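Local coordinates for protein paenibacillus xanthan lyase (PDB 6F2P) that probably cleaves the terminal mannosyl-glucuronosyl linkage of xanthan side chains by beta-elimination, as a family 8 polysaccharide lyase, at residues A[239-244]-A[307-312]; A[261-266]-A[301-306]. All coordinates share one frame; numbering follows the deposited sequence.

Interaction 1 (A[239-244]-A[307-312])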
ATOM      1  N   ASP A 239     -12.739  -1.176 -26.172  1.00 20.53           N
ATOM      2  CA  ASP A 239     -13.562  -1.437 -27.345  1.00 20.32           C
ATOM      3  C   ASP A 239     -14.356  -0.202 -27.734  1.00 18.66           C
ATOM      4  O   ASP A 239     -14.414   0.149 -28.909  1.00 21.25           O
ATOM      5  CB  ASP A 239     -14.479  -2.650 -27.152  1.00 22.19           C
ATOM      6  CG  ASP A 239     -13.794  -3.962 -27.505  1.00 29.94           C
ATOM      7  OD1 ASP A 239     -12.621  -3.934 -27.942  1.00 27.46           O
ATOM      8  OD2 ASP A 239     -14.432  -5.025 -27.356  1.00 42.49           O
ATOM      9  N   LEU A 240     -14.953   0.463 -26.751  1.00 14.97           N
ATOM     10  CA  LEU A 240     -15.697   1.686 -27.029  1.00 17.21           C
ATOM     11  C   LEU A 240     -14.817   2.765 -27.642  1.00 19.88           C
ATOM     12  O   LEU A 240     -15.222   3.440 -28.589  1.00 24.90           O
ATOM     13  CB  LEU A 240     -16.356   2.223 -25.771  1.00 17.14           C
ATOM     14  CG  LEU A 240     -17.849   1.932 -25.695  1.00 21.17           C
ATOM     15  CD1 LEU A 240     -18.466   2.750 -24.588  1.00 26.98           C
ATOM     16  CD2 LEU A 240     -18.516   2.235 -27.027  1.00 17.90           C
ATOM     17  N   ILE A 241     -13.614   2.924 -27.105  1.00 16.81           N
ATOM     18  CA  ILE A 241     -12.676   3.888 -27.660  1.00 20.46           C
ATOM     19  C   ILE A 241     -12.373   3.555 -29.117  1.00 22.76           C
ATOM     20  O   ILE A 241     -12.403   4.438 -29.974  1.00 22.52           O
ATOM     21  CB  ILE A 241     -11.378   3.961 -26.838  1.00 17.37           C
ATOM     22  CG1 ILE A 241     -11.618   4.721 -25.538  1.00  9.78           C
ATOM     23  CG2 ILE A 241     -10.267   4.629 -27.630  1.00 15.51           C
ATOM     24  CD1 ILE A 241     -10.546   4.449 -24.506  1.00 11.64           C
ATOM     25  N   PHE A 242     -12.109   2.280 -29.391  1.00 18.91           N
ATOM     26  CA  PHE A 242     -11.759   1.838 -30.739  1.00 17.92           C
ATOM     27  C   PHE A 242     -12.882   2.074 -31.749  1.00 22.94           C
ATOM     28  O   PHE A 242     -12.633   2.549 -32.854  1.00 24.66           O
ATOM     29  CB  PHE A 242     -11.372   0.364 -30.729  1.00 18.01           C
ATOM     30  CG  PHE A 242     -11.151  -0.214 -32.094  1.00 23.06           C
ATOM     31  CD1 PHE A 242      -9.921  -0.104 -32.716  1.00 23.52           C
ATOM     32  CD2 PHE A 242     -12.173  -0.893 -32.755  1.00 29.03           C
ATOM     33  CE1 PHE A 242      -9.711  -0.643 -33.976  1.00 24.61           C
ATOM     34  CE2 PHE A 242     -11.969  -1.437 -34.017  1.00 25.70           C
ATOM     35  CZ  PHE A 242     -10.736  -1.310 -34.626  1.00 23.20           C
ATOM     36  N   ILE A 243     -14.110   1.730 -31.375  1.00 18.73           N
ATOM     37  CA  ILE A 243     -15.259   1.887 -32.265  1.00 20.29           C
ATOM     38  C   ILE A 243     -15.525   3.361 -32.578  1.00 24.11           C
ATOM     39  O   ILE A 243     -15.661   3.761 -33.743  1.00 20.27           O
ATOM     40  CB  ILE A 243     -16.534   1.244 -31.651  1.00 17.64           C
ATOM     41  CG1 ILE A 243     -16.317  -0.250 -31.427  1.00 21.01           C
ATOM     42  CG2 ILE A 243     -17.759   1.461 -32.537  1.00 11.09           C
ATOM     43  CD1 ILE A 243     -17.308  -0.878 -30.475  1.00 25.98           C
ATOM     44  N   LEU A 244     -15.578   4.166 -31.523  1.00 21.92           N
ATOM     45  CA  LEU A 244     -15.952   5.563 -31.647  1.00 19.24           C
ATOM     46  C   LEU A 244     -14.830   6.419 -32.219  1.00 20.21           C
ATOM     47  O   LEU A 244     -15.066   7.539 -32.667  1.00 19.67           O
ATOM     48  CB  LEU A 244     -16.370   6.100 -30.285  1.00 15.48           C
ATOM     49  CG  LEU A 244     -17.591   5.382 -29.720  1.00 16.37           C
ATOM     50  CD1 LEU A 244     -17.901   5.880 -28.315  1.00 16.40           C
ATOM     51  CD2 LEU A 244     -18.768   5.596 -30.642  1.00 12.50           C
ATOM     52  N   SER A 307      -3.638  -0.296 -28.807  1.00 19.64           N
ATOM     53  CA  SER A 307      -2.549   0.101 -29.696  1.00 20.64           C
ATOM     54  C   SER A 307      -3.090   0.706 -30.990  1.00 20.58           C
ATOM     55  O   SER A 307      -2.443   1.538 -31.619  1.00 20.33           O
ATOM     56  CB  SER A 307      -1.646  -1.091 -30.010  1.00 19.32           C
ATOM     57  OG  SER A 307      -2.313  -2.015 -30.849  1.00 19.81           O
ATOM     58  N   GLN A 308      -4.290   0.295 -31.380  1.00 24.18           N
ATOM     59  CA  GLN A 308      -4.907   0.819 -32.590  1.00 19.43           C
ATOM     60  C   GLN A 308      -5.388   2.269 -32.423  1.00 21.40           C
ATOM     61  O   GLN A 308      -5.635   2.968 -33.400  1.00 19.73           O
ATOM     62  CB  GLN A 308      -6.032  -0.107 -33.049  1.00 22.78           C
ATOM     63  CG  GLN A 308      -5.516  -1.496 -33.459  1.00 34.76           C
ATOM     64  CD  GLN A 308      -6.615  -2.504 -33.794  1.00 29.69           C
ATOM     65  OE1 GLN A 308      -7.556  -2.703 -33.025  1.00 33.14           O
ATOM     66  NE2 GLN A 308      -6.484  -3.157 -34.942  1.00 39.41           N
ATOM     67  N   THR A 309      -5.501   2.734 -31.185  1.00 19.82           N
ATOM     68  CA  THR A 309      -5.947   4.102 -30.951  1.00 20.02           C
ATOM     69  C   THR A 309      -4.928   4.942 -30.160  1.00 26.93           C
ATOM     70  O   THR A 309      -5.103   6.152 -29.993  1.00 22.91           O
ATOM     71  CB  THR A 309      -7.284   4.123 -30.202  1.00 20.81           C
ATOM     72  OG1 THR A 309      -7.095   3.588 -28.885  1.00 20.83           O
ATOM     73  CG2 THR A 309      -8.315   3.297 -30.941  1.00 22.22           C
ATOM     74  N   ALA A 310      -3.867   4.294 -29.686  1.00 24.40           N
ATOM     75  CA  ALA A 310      -2.866   4.938 -28.843  1.00 22.24           C
ATOM     76  C   ALA A 310      -1.956   5.873 -29.638  1.00 25.84           C
ATOM     77  O   ALA A 310      -1.887   5.786 -30.866  1.00 25.31           O
ATOM     78  CB  ALA A 310      -2.026   3.883 -28.119  1.00 18.20           C
ATOM     79  N   ALA A 311      -1.264   6.765 -28.925  1.00 18.92           N
ATOM     80  CA  ALA A 311      -0.227   7.597 -29.521  1.00 22.51           C
ATOM     81  C   ALA A 311       0.955   6.726 -29.930  1.00 22.32           C
ATOM     82  O   ALA A 311       1.130   5.627 -29.406  1.00 24.88           O
ATOM     83  CB  ALA A 311       0.222   8.655 -28.542  1.00 14.01           C
ATOM     84  N   SER A 312       1.770   7.232 -30.848  1.00 25.15           N
ATOM     85  CA  SER A 312       2.878   6.472 -31.433  1.00 28.98           C
ATOM     86  C   SER A 312       3.714   5.672 -30.431  1.00 28.32           C
ATOM     87  O   SER A 312       3.897   4.464 -30.589  1.00 23.80           O
ATOM     88  CB  SER A 312       3.790   7.408 -32.222  1.00 24.71           C
ATOM     89  OG  SER A 312       4.737   6.665 -32.968  1.00 45.84           O
TER
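F242 and I241, on the last turn of helix 229-244, meet Q308 and T309 of 307-312, between helices 292-307 and 312-328, within the alpha-helical (alpha/alpha toroid) domain of a family 8 polysaccharide lyase. F242 reaches across to Q308 because a chi1 of 173° swings CG opposite the backbone N, and its CE1 lies 3.1 Å from Q308 OE1. The ring and amide planes are only 16° apart, and OE1 comes in obliquely to the ring. Q308 also lends its aliphatic stem, CB standing 3.8 Å from F242 CE1. The strongest partner of its carbonyl is R305 NH1, by hydrogen bond, and the same arginine makes a cation-pi contact with F242, as does K12. A leucine in place of F242 would probably lose both cation-pi contacts and leave the Q308 amide without its aromatic neighbour.

Apolar packing centres on T309, a residue suited to this place because its branched CB carries a methyl and a hydroxyl side by side. CG2 rests 3.7 Å from F242 CA, close against the helix backbone. I241, crossing T309 at about a right angle, brings its CG2 against the same side chain.

The hydrogen bonds of T309 OG1 go to residues outside both segments, the Y260 hydroxyl and, weakly, L306 O, while its contact with I241 CG2, at 3.6 Å, is packing alone.

Interaction 2 (A[261-266]-A[301-306]); sequences RWIYDS and ASIIRL
L306 N bonds S302 O at 2.8 Å, and this helical turn sets L306 and I303 on the side where they meet I263 of helix 256-267. Across the contact itself there is no hydrogen bond: three branched aliphatic side chains do the work, as befits a fully buried place. I263 is the central one. With chi2 at -51° its CD1 is folded back rather than extended, which brings this methyl into touch with both partners: it lies 3.6 Å from I303 CG1 and 3.9 Å from L306 CD1. The other branch serves too, I263 CG2 meeting I303 CD1 at 3.7 Å. I303 and L306, one turn apart, thus receive I263 from their shared flank, each crossing it obliquely. Branching at CB suits I263, because both of its arms find hydrocarbon. The two backbones come close here, with CA atoms of I263 and I303 7.2 Å apart. S302, buried nearby, satisfies its hydroxyl on T298 O of its own helix.

Other helices close in around the cluster. Helix 312-328 lays F318 against both I263 and I303, and V322 against I303, while helix 229-244 supplies L234 to I263 and A238 to L306.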
ATOM      1  N   ARG A 261      -2.325   4.297 -19.531  1.00 15.94           N
ATOM      2  CA  ARG A 261      -1.466   4.116 -18.375  1.00 18.95           C
ATOM      3  C   ARG A 261      -1.771   2.799 -17.660  1.00 21.48           C
ATOM      4  O   ARG A 261      -0.839   2.133 -17.166  1.00 15.95           O
ATOM      5  CB  ARG A 261      -1.596   5.289 -17.390  1.00 19.84           C
ATOM      6  CG  ARG A 261      -1.249   6.672 -17.945  1.00 24.12           C
ATOM      7  CD  ARG A 261      -0.061   6.661 -18.898  1.00 22.91           C
ATOM      8  NE  ARG A 261       1.178   6.195 -18.274  1.00 28.23           N
ATOM      9  CZ  ARG A 261       2.340   6.085 -18.915  1.00 29.77           C
ATOM     10  NH1 ARG A 261       2.426   6.420 -20.198  1.00 26.46           N
ATOM     11  NH2 ARG A 261       3.415   5.640 -18.272  1.00 27.28           N
ATOM     12  N   TRP A 262      -3.059   2.437 -17.603  1.00 17.13           N
ATOM     13  CA  TRP A 262      -3.495   1.211 -16.913  1.00 18.57           C
ATOM     14  C   TRP A 262      -2.699   0.001 -17.375  1.00 17.16           C
ATOM     15  O   TRP A 262      -2.342  -0.860 -16.571  1.00 19.04           O
ATOM     16  CB  TRP A 262      -4.986   0.930 -17.123  1.00 15.34           C
ATOM     17  CG  TRP A 262      -5.908   1.926 -16.471  1.00 21.97           C
ATOM     18  CD1 TRP A 262      -5.582   2.848 -15.514  1.00 17.66           C
ATOM     19  CD2 TRP A 262      -7.310   2.104 -16.741  1.00 16.91           C
ATOM     20  NE1 TRP A 262      -6.697   3.580 -15.168  1.00 16.10           N
ATOM     21  CE2 TRP A 262      -7.766   3.145 -15.907  1.00 16.18           C
ATOM     22  CE3 TRP A 262      -8.218   1.487 -17.606  1.00 19.32           C
ATOM     23  CZ2 TRP A 262      -9.094   3.581 -15.915  1.00 18.99           C
ATOM     24  CZ3 TRP A 262      -9.539   1.919 -17.606  1.00 15.52           C
ATOM     25  CH2 TRP A 262      -9.961   2.954 -16.769  1.00 17.14           C
ATOM     26  N   ILE A 263      -2.414  -0.050 -18.672  1.00 13.03           N
ATOM     27  CA  ILE A 263      -1.596  -1.117 -19.228  1.00 12.96           C
ATOM     28  C   ILE A 263      -0.213  -1.176 -18.574  1.00 16.16           C
ATOM     29  O   ILE A 263       0.206  -2.234 -18.111  1.00 18.00           O
ATOM     30  CB  ILE A 263      -1.449  -0.965 -20.743  1.00 14.08           C
ATOM     31  CG1 ILE A 263      -2.833  -0.917 -21.406  1.00 15.59           C
ATOM     32  CG2 ILE A 263      -0.605  -2.083 -21.312  1.00 11.98           C
ATOM     33  CD1 ILE A 263      -3.757  -2.048 -20.995  1.00 13.57           C
ATOM     34  N   TYR A 264       0.489  -0.044 -18.513  1.00 16.46           N
ATOM     35  CA  TYR A 264       1.822  -0.032 -17.908  1.00 17.54           C
ATOM     36  C   TYR A 264       1.761  -0.292 -16.409  1.00 14.84           C
ATOM     37  O   TYR A 264       2.623  -0.968 -15.858  1.00 13.11           O
ATOM     38  CB  TYR A 264       2.539   1.295 -18.141  1.00 14.77           C
ATOM     39  CG  TYR A 264       2.755   1.653 -19.582  1.00 13.67           C
ATOM     40  CD1 TYR A 264       3.489   0.831 -20.420  1.00 13.44           C
ATOM     41  CD2 TYR A 264       2.249   2.838 -20.102  1.00 17.43           C
ATOM     42  CE1 TYR A 264       3.697   1.164 -21.742  1.00 18.47           C
ATOM     43  CE2 TYR A 264       2.452   3.184 -21.420  1.00 19.32           C
ATOM     44  CZ  TYR A 264       3.177   2.344 -22.238  1.00 21.81           C
ATOM     45  OH  TYR A 264       3.378   2.687 -23.557  1.00 19.65           O
ATOM     46  N   ASP A 265       0.746   0.261 -15.755  1.00 12.37           N
ATOM     47  CA  ASP A 265       0.677   0.222 -14.303  1.00 11.99           C
ATOM     48  C   ASP A 265      -0.126  -0.941 -13.739  1.00 15.83           C
ATOM     49  O   ASP A 265       0.256  -1.513 -12.722  1.00 17.37           O
ATOM     50  CB  ASP A 265       0.116   1.534 -13.757  1.00 16.19           C
ATOM     51  CG  ASP A 265       0.948   2.733 -14.155  1.00 20.48           C
ATOM     52  OD1 ASP A 265       2.141   2.547 -14.502  1.00 20.14           O
ATOM     53  OD2 ASP A 265       0.403   3.860 -14.121  1.00 16.86           O
ATOM     54  N   SER A 266      -1.229  -1.302 -14.390  1.00 18.32           N
ATOM     55  CA  SER A 266      -2.146  -2.264 -13.791  1.00 11.66           C
ATOM     56  C   SER A 266      -2.221  -3.610 -14.499  1.00 15.81           C
ATOM     57  O   SER A 266      -2.848  -4.535 -13.987  1.00 16.25           O
ATOM     58  CB  SER A 266      -3.534  -1.651 -13.672  1.00 11.66           C
ATOM     59  OG  SER A 266      -3.467  -0.458 -12.918  1.00 15.14           O
ATOM     60  N   ALA A 301      -5.935  -8.866 -25.634  1.00 15.23           N
ATOM     61  CA  ALA A 301      -6.841  -8.396 -26.676  1.00 18.32           C
ATOM     62  C   ALA A 301      -7.102  -6.916 -26.504  1.00 13.85           C
ATOM     63  O   ALA A 301      -7.141  -6.166 -27.475  1.00 15.03           O
ATOM     64  CB  ALA A 301      -8.158  -9.175 -26.646  1.00 13.33           C
ATOM     65  N   SER A 302      -7.280  -6.499 -25.259  1.00 14.35           N
ATOM     66  CA  SER A 302      -7.539  -5.100 -24.959  1.00 13.56           C
ATOM     67  C   SER A 302      -6.340  -4.239 -25.315  1.00 18.39           C
ATOM     68  O   SER A 302      -6.500  -3.101 -25.765  1.00 22.36           O
ATOM     69  CB  SER A 302      -7.885  -4.930 -23.482  1.00 15.78           C
ATOM     70  OG  SER A 302      -9.151  -5.492 -23.177  1.00 18.99           O
ATOM     71  N   ILE A 303      -5.142  -4.786 -25.115  1.00 15.27           N
ATOM     72  CA  ILE A 303      -3.915  -4.042 -25.383  1.00 19.75           C
ATOM     73  C   ILE A 303      -3.735  -3.824 -26.886  1.00 20.41           C
ATOM     74  O   ILE A 303      -3.333  -2.739 -27.330  1.00 19.41           O
ATOM     75  CB  ILE A 303      -2.679  -4.728 -24.756  1.00 18.28           C
ATOM     76  CG1 ILE A 303      -2.751  -4.636 -23.230  1.00 14.62           C
ATOM     77  CG2 ILE A 303      -1.405  -4.063 -25.233  1.00 15.13           C
ATOM     78  CD1 ILE A 303      -1.663  -5.401 -22.502  1.00 10.24           C
ATOM     79  N   ILE A 304      -4.052  -4.860 -27.659  1.00 17.95           N
ATOM     80  CA  ILE A 304      -4.072  -4.769 -29.115  1.00 17.87           C
ATOM     81  C   ILE A 304      -5.070  -3.706 -29.586  1.00 20.11           C
ATOM     82  O   ILE A 304      -4.761  -2.893 -30.459  1.00 20.86           O
ATOM     83  CB  ILE A 304      -4.428  -6.122 -29.736  1.00 16.00           C
ATOM     84  CG1 ILE A 304      -3.294  -7.118 -29.485  1.00 16.89           C
ATOM     85  CG2 ILE A 304      -4.702  -5.977 -31.217  1.00 15.14           C
ATOM     86  CD1 ILE A 304      -3.615  -8.522 -29.925  1.00 16.28           C
ATOM     87  N   ARG A 305      -6.258  -3.704 -28.993  1.00 17.03           N
ATOM     88  CA  ARG A 305      -7.257  -2.693 -29.311  1.00 17.67           C
ATOM     89  C   ARG A 305      -6.766  -1.305 -28.940  1.00 23.53           C
ATOM     90  O   ARG A 305      -6.991  -0.344 -29.677  1.00 25.77           O
ATOM     91  CB  ARG A 305      -8.577  -2.981 -28.595  1.00 21.05           C
ATOM     92  CG  ARG A 305      -9.349  -4.164 -29.154  1.00 26.06           C
ATOM     93  CD  ARG A 305     -10.080  -3.789 -30.421  1.00 27.42           C
ATOM     94  NE  ARG A 305     -10.708  -4.943 -31.066  1.00 31.29           N
ATOM     95  CZ  ARG A 305     -10.453  -5.333 -32.312  1.00 30.74           C
ATOM     96  NH1 ARG A 305      -9.581  -4.667 -33.066  1.00 29.72           N
ATOM     97  NH2 ARG A 305     -11.074  -6.391 -32.807  1.00 33.06           N
ATOM     98  N   LEU A 306      -6.092  -1.192 -27.799  1.00 22.98           N
ATOM     99  CA  LEU A 306      -5.580   0.110 -27.379  1.00 20.54           C
ATOM    100  C   LEU A 306      -4.442   0.615 -28.267  1.00 20.36           C
ATOM    101  O   LEU A 306      -4.315   1.818 -28.482  1.00 21.77           O
ATOM    102  CB  LEU A 306      -5.187   0.111 -25.906  1.00 18.96           C
ATOM    103  CG  LEU A 306      -6.398   0.107 -24.973  1.00 15.58           C
ATOM    104  CD1 LEU A 306      -5.975  -0.067 -23.533  1.00 14.30           C
ATOM    105  CD2 LEU A 306      -7.225   1.371 -25.137  1.00 12.92           C
TER

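In the fold
Interaction 2 uses 301-306 of helix 292-307, and interaction 1 uses the adjoining 307-312; their centres are 11 Å apart in the one helical domain. Interaction 2 is core: it joins the body of that helix to helix 256-267 by hydrocarbon alone. Interaction 1 is only partly buried and joins 307-312 to helix 229-244, so an amide, a hydroxyl and cationic neighbours mix with its apolar atoms. R305 bridges the two, on the 301-306 segment but taking no part in the contact with I263: it forms a salt bridge with D341, and it also reaches interaction 1 through F242, Q308 and, by a long weak ion pair, D239, whose OD1 packs 3.5 Å from R305 CG.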